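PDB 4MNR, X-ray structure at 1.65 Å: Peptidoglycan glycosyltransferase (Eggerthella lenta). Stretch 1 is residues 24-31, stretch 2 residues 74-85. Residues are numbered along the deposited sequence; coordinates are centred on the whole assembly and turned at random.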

# COMPACT_ATOMS: atom_id res chain seq x y z
N ARG A 24 -29.06 0.69 24.88
CA ARG A 24 -29.22 0.27 26.27
C ARG A 24 -28.00 -0.43 26.88
O ARG A 24 -27.83 -0.43 28.10
CB ARG A 24 -30.44 -0.63 26.41
CG ARG A 24 -31.75 -0.03 25.93
CD ARG A 24 -32.91 -0.74 26.62
NE ARG A 24 -34.18 -0.58 25.92
CZ ARG A 24 -35.22 -1.37 26.10
NH1 ARG A 24 -35.14 -2.38 26.96
NH2 ARG A 24 -36.35 -1.17 25.43
N SER A 25 -27.18 -1.05 26.05
CA SER A 25 -26.06 -1.85 26.54
C SER A 25 -24.70 -1.32 26.09
O SER A 25 -24.61 -0.60 25.10
CB SER A 25 -26.23 -3.32 26.12
OG SER A 25 -26.72 -3.40 24.79
N GLU A 26 -23.65 -1.68 26.82
CA GLU A 26 -22.32 -1.15 26.55
C GLU A 26 -21.69 -1.77 25.30
O GLU A 26 -21.32 -2.94 25.29
CB GLU A 26 -21.38 -1.36 27.74
CG GLU A 26 -20.02 -0.69 27.56
CD GLU A 26 -18.99 -1.15 28.57
OE1 GLU A 26 -17.78 -1.09 28.25
OE2 GLU A 26 -19.38 -1.56 29.68
N ARG A 27 -21.59 -0.97 24.25
CA ARG A 27 -20.86 -1.37 23.05
C ARG A 27 -19.40 -1.63 23.41
O ARG A 27 -18.82 -0.91 24.22
CB ARG A 27 -20.98 -0.28 22.00
CG ARG A 27 -20.41 -0.62 20.64
CD ARG A 27 -20.73 0.50 19.67
NE ARG A 27 -20.17 0.26 18.34
CZ ARG A 27 -20.80 -0.39 17.37
NH1 ARG A 27 -22.02 -0.87 17.56
NH2 ARG A 27 -20.20 -0.54 16.19
N GLY A 28 -18.80 -2.66 22.82
CA GLY A 28 -17.42 -3.02 23.13
C GLY A 28 -16.39 -1.96 22.74
O GLY A 28 -16.68 -1.07 21.94
N THR A 29 -15.19 -2.05 23.31
CA THR A 29 -14.13 -1.10 22.98
C THR A 29 -13.34 -1.56 21.76
O THR A 29 -13.33 -2.73 21.43
CB THR A 29 -13.12 -0.94 24.13
OG1 THR A 29 -12.56 -2.22 24.44
CG2 THR A 29 -13.80 -0.38 25.36
N ILE A 30 -12.71 -0.60 21.08
CA ILE A 30 -11.76 -0.88 20.01
C ILE A 30 -10.46 -0.27 20.47
O ILE A 30 -10.43 0.89 20.86
CB ILE A 30 -12.17 -0.20 18.70
CG1 ILE A 30 -13.53 -0.72 18.23
CG2 ILE A 30 -11.10 -0.42 17.62
CD1 ILE A 30 -14.20 0.16 17.16
N ALA A 31 -9.37 -1.04 20.43
CA ALA A 31 -8.08 -0.57 20.94
C ALA A 31 -6.94 -1.07 20.04
O ALA A 31 -7.09 -2.08 19.35
CB ALA A 31 -7.88 -1.06 22.36
N GLY A 74 -15.70 1.97 8.87
CA GLY A 74 -14.48 1.41 9.43
C GLY A 74 -14.70 0.14 10.24
O GLY A 74 -15.53 -0.70 9.88
N ILE A 75 -13.95 -0.01 11.33
CA ILE A 75 -14.05 -1.19 12.18
C ILE A 75 -15.39 -1.22 12.91
O ILE A 75 -15.97 -2.28 13.12
CB ILE A 75 -12.85 -1.28 13.17
CG1 ILE A 75 -11.55 -1.56 12.42
CG2 ILE A 75 -13.09 -2.33 14.26
CD1 ILE A 75 -11.43 -2.98 11.85
N GLU A 76 -15.90 -0.04 13.26
CA GLU A 76 -17.22 0.05 13.91
C GLU A 76 -18.29 -0.63 13.06
O GLU A 76 -19.22 -1.25 13.59
CB GLU A 76 -17.62 1.52 14.13
CG GLU A 76 -16.78 2.28 15.15
CD GLU A 76 -17.26 2.09 16.59
OE1 GLU A 76 -17.18 3.06 17.37
OE2 GLU A 76 -17.73 0.99 16.94
N LYS A 77 -18.17 -0.49 11.74
CA LYS A 77 -19.07 -1.14 10.80
C LYS A 77 -18.74 -2.63 10.62
O LYS A 77 -19.62 -3.48 10.76
CB LYS A 77 -19.02 -0.43 9.44
CG LYS A 77 -19.92 -1.04 8.37
CD LYS A 77 -19.66 -0.36 7.03
CE LYS A 77 -20.67 -0.78 5.98
NZ LYS A 77 -20.05 -1.64 4.94
N ALA A 78 -17.48 -2.93 10.32
CA ALA A 78 -17.08 -4.29 9.99
C ALA A 78 -17.32 -5.26 11.14
O ALA A 78 -17.68 -6.41 10.93
CB ALA A 78 -15.62 -4.33 9.56
N TYR A 79 -17.12 -4.77 12.36
CA TYR A 79 -17.25 -5.63 13.53
C TYR A 79 -18.44 -5.20 14.38
O TYR A 79 -18.48 -5.45 15.58
CB TYR A 79 -15.94 -5.66 14.33
CG TYR A 79 -14.86 -6.38 13.55
CD1 TYR A 79 -14.66 -7.74 13.70
CD2 TYR A 79 -14.10 -5.70 12.60
CE1 TYR A 79 -13.69 -8.41 12.95
CE2 TYR A 79 -13.15 -6.35 11.86
CZ TYR A 79 -12.95 -7.70 12.03
OH TYR A 79 -11.97 -8.32 11.28
N ASN A 80 -19.41 -4.56 13.73
CA ASN A 80 -20.60 -4.08 14.42
C ASN A 80 -21.30 -5.15 15.25
O ASN A 80 -21.66 -4.90 16.40
CB ASN A 80 -21.59 -3.45 13.43
CG ASN A 80 -22.72 -2.72 14.12
OD1 ASN A 80 -22.50 -1.82 14.94
ND2 ASN A 80 -23.96 -3.08 13.78
N ASP A 81 -21.47 -6.33 14.68
CA ASP A 81 -22.16 -7.41 15.38
C ASP A 81 -21.46 -7.84 16.67
O ASP A 81 -22.11 -8.06 17.69
CB ASP A 81 -22.38 -8.61 14.45
CG ASP A 81 -23.39 -8.32 13.36
OD1 ASP A 81 -24.28 -7.46 13.59
OD2 ASP A 81 -23.31 -8.94 12.29
N THR A 82 -20.14 -7.96 16.63
CA THR A 82 -19.41 -8.36 17.83
C THR A 82 -19.36 -7.23 18.85
O THR A 82 -19.42 -7.46 20.05
CB THR A 82 -17.97 -8.81 17.51
OG1 THR A 82 -17.91 -9.33 16.18
CG2 THR A 82 -17.55 -9.90 18.49
N LEU A 83 -19.25 -6.00 18.36
CA LEU A 83 -19.14 -4.84 19.24
C LEU A 83 -20.46 -4.54 19.94
O LEU A 83 -20.48 -4.10 21.08
CB LEU A 83 -18.68 -3.61 18.46
CG LEU A 83 -17.22 -3.64 18.02
CD1 LEU A 83 -16.97 -2.62 16.92
CD2 LEU A 83 -16.33 -3.38 19.24
N LYS A 84 -21.56 -4.77 19.23
CA LYS A 84 -22.90 -4.49 19.74
C LYS A 84 -23.27 -5.41 20.90
O LYS A 84 -23.77 -4.96 21.93
CB LYS A 84 -23.92 -4.70 18.62
CG LYS A 84 -24.83 -3.52 18.37
CD LYS A 84 -25.59 -3.73 17.08
CE LYS A 84 -26.19 -5.14 17.02
NZ LYS A 84 -26.92 -5.39 15.75
N GLY A 85 -23.04 -6.71 20.71
CA GLY A 85 -23.42 -7.69 21.71
C GLY A 85 -24.91 -7.96 21.70
O GLY A 85 -25.57 -7.85 20.66
O HOH W 1 -24.43 -2.15 22.16

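A single arginine, R27, ties stretch 1 to two successive helical segments of stretch 2. Its chi1 to chi3 are all t, and although CA-to-CB points sideways, this extended chain carries the guanidinium to E76 and N80. NE and NH2 of R27 both donate to OE2 of E76, at 2.9 and 3.0 Å with N-H...O angles of 152° and 143°, forming a salt bridge; NH1 and NH2 of R27 donate to OD1 of N80 at 2.8 and 2.9 Å. NH2 of R27 also lies 2.9 Å from the backbone O of E76. The N80 oxygen lies near the guanidinium plane, where the N-H groups point, while CB of L83 covers one face.

The backbone supplies a second anchor: G28 N donates to L83 O at 2.8 Å and a nearly straight 170°. R27 CA, 3.4 Å from the same L83 O, adds a CA-H...O contact. Glycine suits this close approach, since an ideal CB on G28 would lie only 3.4 Å from L83 CD2.

Beyond the polar cluster, buried I30 points toward stretch 2, its CD1 reaching L83 CD1 at 3.9 Å and I75 CG2 at 4.0 Å; branched aliphatic chains fill this apolar patch. Near poorly ordered S25, a water donates to K84 O (2.9 Å) and weakly to S25 O (3.3 Å).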